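Local coordinates for ABC transporter, substrate-binding protein (Clostridium perfringens, PDB 4EDP) that probably captures a solute outside the cell membrane and delivers it to an ABC transporter for uptake, at residues L164-I170 against P210-Y216; S140-V144 against S155-L159; D158-P162 against A207-N211. All blocks are in the same frame, centred on the assembly; numbering follows the deposited sequence.

Contact 1. Residues L164-I170 against P210-Y216; sequences LKNKIAI and PNVVKTY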
# COMPACT_ATOMS: atom_id res chain seq x y z
N LEU A 164 23.03 9.63 -13.03
CA LEU A 164 22.32 9.89 -11.77
C LEU A 164 23.14 9.73 -10.48
O LEU A 164 22.57 9.56 -9.41
CB LEU A 164 21.06 9.03 -11.71
CG LEU A 164 19.93 9.41 -12.67
CD1 LEU A 164 18.87 8.32 -12.73
CD2 LEU A 164 19.30 10.75 -12.28
N LYS A 165 24.48 9.78 -10.58
CA LYS A 165 25.33 9.71 -9.38
C LYS A 165 24.85 10.74 -8.37
O LYS A 165 24.66 11.91 -8.73
CB LYS A 165 26.78 10.07 -9.63
CG LYS A 165 27.55 9.34 -10.67
CD LYS A 165 27.66 7.90 -10.37
CE LYS A 165 28.66 7.23 -11.34
NZ LYS A 165 28.65 5.74 -11.21
N ASN A 166 24.65 10.32 -7.12
CA ASN A 166 24.26 11.22 -6.05
C ASN A 166 22.98 12.01 -6.38
O ASN A 166 22.88 13.17 -5.99
CB ASN A 166 25.39 12.24 -5.80
CG ASN A 166 26.77 11.62 -5.72
OD1 ASN A 166 27.71 12.09 -6.40
ND2 ASN A 166 26.93 10.60 -4.90
N LYS A 167 22.01 11.40 -7.05
CA LYS A 167 20.79 12.16 -7.43
C LYS A 167 19.44 11.50 -7.17
O LYS A 167 18.41 12.07 -7.52
CB LYS A 167 20.88 12.56 -8.90
CG LYS A 167 21.87 13.64 -9.21
CD LYS A 167 21.86 13.97 -10.69
CE LYS A 167 22.46 15.35 -10.95
NZ LYS A 167 23.81 15.51 -10.39
N ILE A 168 19.40 10.29 -6.60
CA ILE A 168 18.09 9.67 -6.33
C ILE A 168 17.85 9.28 -4.88
O ILE A 168 18.79 9.12 -4.10
CB ILE A 168 17.83 8.38 -7.23
CG1 ILE A 168 18.52 7.13 -6.70
CG2 ILE A 168 18.21 8.64 -8.71
CD1 ILE A 168 18.17 5.86 -7.52
N ALA A 169 16.57 9.17 -4.53
CA ALA A 169 16.15 8.68 -3.22
C ALA A 169 15.23 7.49 -3.45
O ALA A 169 14.41 7.50 -4.39
CB ALA A 169 15.44 9.77 -2.40
N ILE A 170 15.36 6.47 -2.61
CA ILE A 170 14.54 5.27 -2.69
C ILE A 170 13.98 4.97 -1.29
O ILE A 170 14.57 5.35 -0.27
CB ILE A 170 15.32 4.06 -3.26
CG1 ILE A 170 16.45 3.63 -2.31
CG2 ILE A 170 15.89 4.40 -4.67
CD1 ILE A 170 17.34 2.45 -2.83
N PRO A 210 25.90 4.04 -6.11
CA PRO A 210 26.44 5.37 -6.43
C PRO A 210 25.41 6.45 -6.71
O PRO A 210 25.73 7.64 -6.56
CB PRO A 210 27.28 5.12 -7.69
CG PRO A 210 27.66 3.69 -7.61
CD PRO A 210 26.48 2.99 -6.97
N ASN A 211 24.20 6.06 -7.10
CA ASN A 211 23.16 7.03 -7.40
C ASN A 211 22.26 7.40 -6.21
O ASN A 211 21.53 8.41 -6.25
CB ASN A 211 22.27 6.46 -8.51
CG ASN A 211 23.02 6.29 -9.81
OD1 ASN A 211 24.19 6.67 -9.93
ND2 ASN A 211 22.33 5.74 -10.82
N VAL A 212 22.29 6.59 -5.16
CA VAL A 212 21.42 6.80 -4.00
C VAL A 212 21.97 7.79 -2.97
O VAL A 212 22.99 7.57 -2.35
CB VAL A 212 21.11 5.47 -3.31
CG1 VAL A 212 20.17 5.71 -2.12
CG2 VAL A 212 20.48 4.52 -4.29
N VAL A 213 21.27 8.90 -2.82
CA VAL A 213 21.62 9.94 -1.85
C VAL A 213 21.19 9.46 -0.49
O VAL A 213 21.92 9.61 0.50
CB VAL A 213 20.90 11.24 -2.20
CG1 VAL A 213 21.06 12.26 -1.08
CG2 VAL A 213 21.44 11.76 -3.51
N LYS A 214 19.98 8.93 -0.41
CA LYS A 214 19.53 8.33 0.83
C LYS A 214 18.32 7.45 0.62
O LYS A 214 17.62 7.54 -0.39
CB LYS A 214 19.20 9.37 1.88
CG LYS A 214 17.95 10.17 1.60
CD LYS A 214 17.65 11.13 2.75
CE LYS A 214 17.40 10.39 4.06
NZ LYS A 214 16.99 11.35 5.12
N THR A 215 18.12 6.57 1.60
CA THR A 215 16.95 5.72 1.64
C THR A 215 16.08 6.51 2.61
O THR A 215 16.60 7.10 3.57
CB THR A 215 17.29 4.29 2.11
OG1 THR A 215 17.79 4.33 3.44
CG2 THR A 215 18.35 3.68 1.21
N TYR A 216 14.79 6.63 2.34
CA TYR A 216 13.94 7.43 3.18
C TYR A 216 12.85 6.61 3.82
O TYR A 216 12.44 5.58 3.31
CB TYR A 216 13.33 8.60 2.38
CG TYR A 216 12.34 8.16 1.33
CD1 TYR A 216 11.00 8.00 1.65
CD2 TYR A 216 12.73 7.89 0.03
CE1 TYR A 216 10.07 7.60 0.70
CE2 TYR A 216 11.80 7.46 -0.92
CZ TYR A 216 10.48 7.33 -0.58
OH TYR A 216 9.53 6.91 -1.51
O HOH W 1 25.87 5.00 -11.22
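Ile-168 and Ile-170 pair in parallel with the 212-216 strand, and six backbone hydrogen bonds, two of them weak, join the segments. Ile-168 N gives its hydrogen to Asn-211 O at 2.9 Å. Ile-168 O takes Val-213 N at 2.8 Å. The chain turns a corner at Val-213, and the pairing beyond it is looser until Tyr-216 N bonds to Ile-170 O at 2.9 Å; the bond from Ile-170 N to Lys-214 O is weak.

Before the strand, Leu-164 to Lys-167 form a type II turn. Asn-166 N donates to Pro-210 O at 2.9 Å. This ties the turn to the loop that leads into the second strand. A water links Lys-165 to Asn-211: it accepts from Lys-165 NZ and donates to Asn-211 OD1 at 2.7 Å. Asn-211 ND2 bonds instead to Leu-159 O and Lys-161 O. The lysine chain bends at its second torsion (chi2 -62°), and its CD lies 3.9 Å from Pro-210 CB.

The apolar contacts lie on two faces. On one, Val-212 CG2 meets Ile-170 CD1 at 4.0 Å, the two side chains crossing at about a right angle; it also touches Ile-168 CG1. Ile-170 CG1 packs on the methyl of Thr-215. On the face that carries Ala-169, its CB touches Tyr-216 CD2 obliquely at 4.1 Å.

The pair belongs to the mixed sheet of a periplasmic-binding-protein fold. Strand 233-237 runs parallel along the other edge of strand 168-171, and its Val-235 O receives the Tyr-216 hydroxyl. Helix 219-227 packs against Ala-169 and Tyr-216. Helix 332-350 packs against Ile-170 and Thr-215 through Trp-346 and Met-350.

Contact 2. Residues S140-V144 against S155-L159; sequences SIGIV and SWEDL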
# COMPACT_ATOMS: atom_id res chain seq x y z
N SER A 140 -0.09 3.25 -5.15
CA SER A 140 0.96 2.87 -6.14
C SER A 140 2.17 3.77 -5.99
O SER A 140 2.16 4.72 -5.21
CB SER A 140 0.46 2.94 -7.59
OG SER A 140 0.16 4.27 -8.03
N ILE A 141 3.21 3.44 -6.75
CA ILE A 141 4.43 4.23 -6.78
C ILE A 141 4.72 4.67 -8.20
O ILE A 141 4.06 4.25 -9.14
CB ILE A 141 5.65 3.45 -6.23
CG1 ILE A 141 5.80 2.11 -6.94
CG2 ILE A 141 5.51 3.26 -4.68
CD1 ILE A 141 7.03 1.34 -6.52
N GLY A 142 5.68 5.56 -8.33
CA GLY A 142 6.13 6.05 -9.61
C GLY A 142 7.50 6.62 -9.39
O GLY A 142 8.05 6.56 -8.27
N ILE A 143 8.09 7.12 -10.47
CA ILE A 143 9.39 7.79 -10.36
C ILE A 143 9.07 9.30 -10.46
O ILE A 143 8.67 9.81 -11.52
CB ILE A 143 10.37 7.42 -11.48
CG1 ILE A 143 10.56 5.90 -11.56
CG2 ILE A 143 11.71 8.14 -11.22
CD1 ILE A 143 11.43 5.44 -12.74
N VAL A 144 9.22 10.00 -9.35
CA VAL A 144 9.00 11.44 -9.33
C VAL A 144 10.30 12.02 -9.84
O VAL A 144 11.37 11.73 -9.28
CB VAL A 144 8.67 11.93 -7.92
CG1 VAL A 144 8.46 13.49 -7.92
CG2 VAL A 144 7.44 11.20 -7.43
N SER A 155 12.01 4.34 -17.52
CA SER A 155 11.80 2.98 -16.99
C SER A 155 12.44 2.86 -15.61
O SER A 155 13.22 3.72 -15.21
CB SER A 155 12.49 2.00 -17.92
OG SER A 155 13.89 2.20 -17.86
N TRP A 156 12.13 1.79 -14.89
CA TRP A 156 12.75 1.58 -13.59
C TRP A 156 14.27 1.40 -13.76
O TRP A 156 15.06 1.90 -12.94
CB TRP A 156 12.21 0.32 -12.90
CG TRP A 156 10.76 0.37 -12.48
CD1 TRP A 156 9.74 -0.44 -12.93
CD2 TRP A 156 10.17 1.26 -11.52
NE1 TRP A 156 8.57 -0.10 -12.31
CE2 TRP A 156 8.79 0.93 -11.44
CE3 TRP A 156 10.65 2.30 -10.72
CZ2 TRP A 156 7.91 1.61 -10.62
CZ3 TRP A 156 9.77 2.97 -9.91
CH2 TRP A 156 8.42 2.64 -9.86
N GLU A 157 14.66 0.71 -14.82
CA GLU A 157 16.07 0.44 -15.08
C GLU A 157 16.90 1.71 -15.29
O GLU A 157 18.11 1.71 -15.03
CB GLU A 157 16.25 -0.52 -16.25
CG GLU A 157 15.65 -1.93 -15.99
CD GLU A 157 14.13 -2.08 -16.11
OE1 GLU A 157 13.40 -1.12 -16.50
OE2 GLU A 157 13.67 -3.23 -15.85
N ASP A 158 16.26 2.78 -15.76
CA ASP A 158 16.94 4.07 -15.97
C ASP A 158 17.48 4.66 -14.66
O ASP A 158 18.37 5.51 -14.69
CB ASP A 158 16.04 5.10 -16.68
CG ASP A 158 15.80 4.81 -18.15
OD1 ASP A 158 16.62 4.11 -18.80
OD2 ASP A 158 14.80 5.34 -18.67
N LEU A 159 16.97 4.21 -13.52
CA LEU A 159 17.47 4.71 -12.22
C LEU A 159 18.95 4.34 -12.00
O LEU A 159 19.63 4.96 -11.20
CB LEU A 159 16.62 4.16 -11.06
CG LEU A 159 15.17 4.68 -11.02
CD1 LEU A 159 14.37 3.91 -9.95
CD2 LEU A 159 15.11 6.19 -10.76
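Trp-156 and Ile-143 meet in the hydrophobic core between the sheet of this solute-binding-protein fold and the loop that follows strand 135-145. Ser-155 forms an ST motif just ahead of the 3-10 segment 157-159: its OG accepts Asp-158 N at 3.2 Å. In return, Ser-155 N donates to Asp-158 OD2, from above the carboxylate plane. These two bonds shape the start of the 3-10 segment that presents Trp-156 and Leu-159 to the strand.

No hydrogen bond crosses between strand and loop. Ile-143 and Trp-156 run alongside each other, pointing opposite ways, with Ile-143 CG1 3.5 Å from Trp-156 CZ3. Ile-141 stands roughly perpendicular to the tryptophan side chain, and its CD1 lies 3.8 Å from Trp-156 CH2. The indole nitrogen is tied to Gly-259 O, which helps fix the ring beside the strand. Val-235 of the neighbouring strand and Ile-184 of helix 178-189 also pack on the indole.

Ile-143 turns CG2 opposite its own backbone N, leaving CG1 beside that N (chi1 -55°). Both branches are used. CG1 goes to the indole, while Ile-143 CG2 meets Leu-159 CD2 tip to tip at 3.9 Å.

Contact 3. Residues D158-P162 against A207-N211; sequences DLWKP and ALKPN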
# COMPACT_ATOMS: atom_id res chain seq x y z
N ASP A 158 16.26 2.78 -15.76
CA ASP A 158 16.94 4.07 -15.97
C ASP A 158 17.48 4.66 -14.66
O ASP A 158 18.37 5.51 -14.69
CB ASP A 158 16.04 5.10 -16.68
CG ASP A 158 15.80 4.81 -18.15
OD1 ASP A 158 16.62 4.11 -18.80
OD2 ASP A 158 14.80 5.34 -18.67
N LEU A 159 16.97 4.21 -13.52
CA LEU A 159 17.47 4.71 -12.22
C LEU A 159 18.95 4.34 -12.00
O LEU A 159 19.63 4.96 -11.20
CB LEU A 159 16.62 4.16 -11.06
CG LEU A 159 15.17 4.68 -11.02
CD1 LEU A 159 14.37 3.91 -9.95
CD2 LEU A 159 15.11 6.19 -10.76
N TRP A 160 19.42 3.32 -12.73
CA TRP A 160 20.82 2.88 -12.67
C TRP A 160 21.79 3.65 -13.56
O TRP A 160 22.99 3.41 -13.50
CB TRP A 160 20.92 1.39 -13.03
CG TRP A 160 20.61 0.42 -11.91
CD1 TRP A 160 21.51 -0.29 -11.19
CD2 TRP A 160 19.31 0.07 -11.37
NE1 TRP A 160 20.89 -1.05 -10.24
CE2 TRP A 160 19.54 -0.85 -10.33
CE3 TRP A 160 18.00 0.44 -11.66
CZ2 TRP A 160 18.51 -1.40 -9.58
CZ3 TRP A 160 16.98 -0.11 -10.93
CH2 TRP A 160 17.23 -1.02 -9.89
N LYS A 161 21.29 4.59 -14.36
CA LYS A 161 22.15 5.37 -15.26
C LYS A 161 23.25 6.11 -14.52
O LYS A 161 23.01 6.71 -13.47
CB LYS A 161 21.33 6.38 -16.05
CG LYS A 161 20.52 5.73 -17.17
CD LYS A 161 19.46 6.63 -17.77
CE LYS A 161 19.99 7.90 -18.34
NZ LYS A 161 18.91 8.50 -19.21
N PRO A 162 24.46 6.08 -15.08
CA PRO A 162 25.61 6.73 -14.46
C PRO A 162 25.43 8.23 -14.32
O PRO A 162 26.06 8.85 -13.46
CB PRO A 162 26.76 6.38 -15.40
CG PRO A 162 26.12 6.01 -16.68
CD PRO A 162 24.81 5.40 -16.33
N ALA A 207 24.71 -2.33 -7.14
CA ALA A 207 25.08 -1.57 -8.33
C ALA A 207 24.42 -0.20 -8.37
O ALA A 207 24.93 0.72 -9.01
CB ALA A 207 24.76 -2.35 -9.60
N LEU A 208 23.28 -0.04 -7.69
CA LEU A 208 22.58 1.25 -7.69
C LEU A 208 23.17 2.25 -6.68
O LEU A 208 22.90 3.46 -6.77
CB LEU A 208 21.11 1.00 -7.33
CG LEU A 208 20.14 2.16 -7.38
CD1 LEU A 208 20.04 2.71 -8.83
CD2 LEU A 208 18.77 1.69 -6.88
N LYS A 209 23.97 1.75 -5.75
CA LYS A 209 24.54 2.57 -4.67
C LYS A 209 25.10 3.94 -5.04
O LYS A 209 24.85 4.89 -4.32
CB LYS A 209 25.58 1.82 -3.85
CG LYS A 209 25.06 0.64 -3.03
CD LYS A 209 26.22 -0.16 -2.38
CE LYS A 209 27.07 0.68 -1.42
NZ LYS A 209 26.28 1.24 -0.27
N PRO A 210 25.90 4.04 -6.11
CA PRO A 210 26.44 5.37 -6.43
C PRO A 210 25.41 6.45 -6.71
O PRO A 210 25.73 7.64 -6.56
CB PRO A 210 27.28 5.12 -7.69
CG PRO A 210 27.66 3.69 -7.61
CD PRO A 210 26.48 2.99 -6.97
N ASN A 211 24.20 6.06 -7.10
CA ASN A 211 23.16 7.03 -7.40
C ASN A 211 22.26 7.40 -6.21
O ASN A 211 21.53 8.41 -6.25
CB ASN A 211 22.27 6.46 -8.51
CG ASN A 211 23.02 6.29 -9.81
OD1 ASN A 211 24.19 6.67 -9.93
ND2 ASN A 211 22.33 5.74 -10.82
O HOH W 2 24.43 2.77 -11.00
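Trp-160 and Leu-208 form the tightly packed part of this contact, where a 3-10 turn meets the end of helix 199-208. The leucine chain lies over one face of the indole. Leu-208 CD1 sits 3.8 Å from the centroid of the five-membered ring, only 10° off its normal, a CH-pi contact. Leu-208 CB also approaches this face, 3.6 Å from Trp-160 NE1. The leucine places CG opposite its backbone N (chi1 -175°), and from there CD1 extends over the ring. The same methyl also reaches the residue before the tryptophan, with Leu-208 CD1 3.3 Å from Leu-159 O. The indole nitrogen bonds to Glu-204 O one turn earlier in the helix, so the ring is held by its nitrogen as well as by the leucine over its face. Lys-188 adds a cation-pi contact to the indole.

The other side is looser and more polar. Ala-207 is exposed, and its CB is 4.1 Å from Trp-160 NE1. A water spans the gap between backbones, donating to Trp-160 O and to Ala-207 O at 2.9 Å.

Farther from the indole, the amide nitrogen of Asn-211 joins the segments directly. Asn-211 ND2 donates to Leu-159 O at 2.8 Å, with that oxygen close to the amide plane. Its second bond, to Lys-161 O at 2.9 Å, is more bent: the donor stands 45° out of the carbonyl plane. The Lys-161 amine itself turns to Glu-152 O.

The two bonds from one buried NH2 group imply a fixed amide orientation. They satisfy one carbonyl within the 3-10 turn and one just after it, and tie the turn to the chain that follows helix 199-208 without any charged pair.

Contact 2 is the most buried; it has no hydrogen bond across the segments and rests mainly on apolar side chains. Contacts 1 and 3 are partly buried and lie nearer the surface, with exposed residues and a bridging water in each. Contact 1 relies on backbone pairing of two strands; contact 3 combines an indole face with side-chain amide bonds to backbone carbonyls. Contacts 1 and 2 reach the same sheet at different strands, their centres about 13 Å apart. Contacts 2 and 3 share the 3-10 turn through Leu-159. Asn-211 belongs to both contacts 1 and 3, and Ile-168 CD1 packs on Leu-208 CD1 at 3.9 Å, joining strand to helix end.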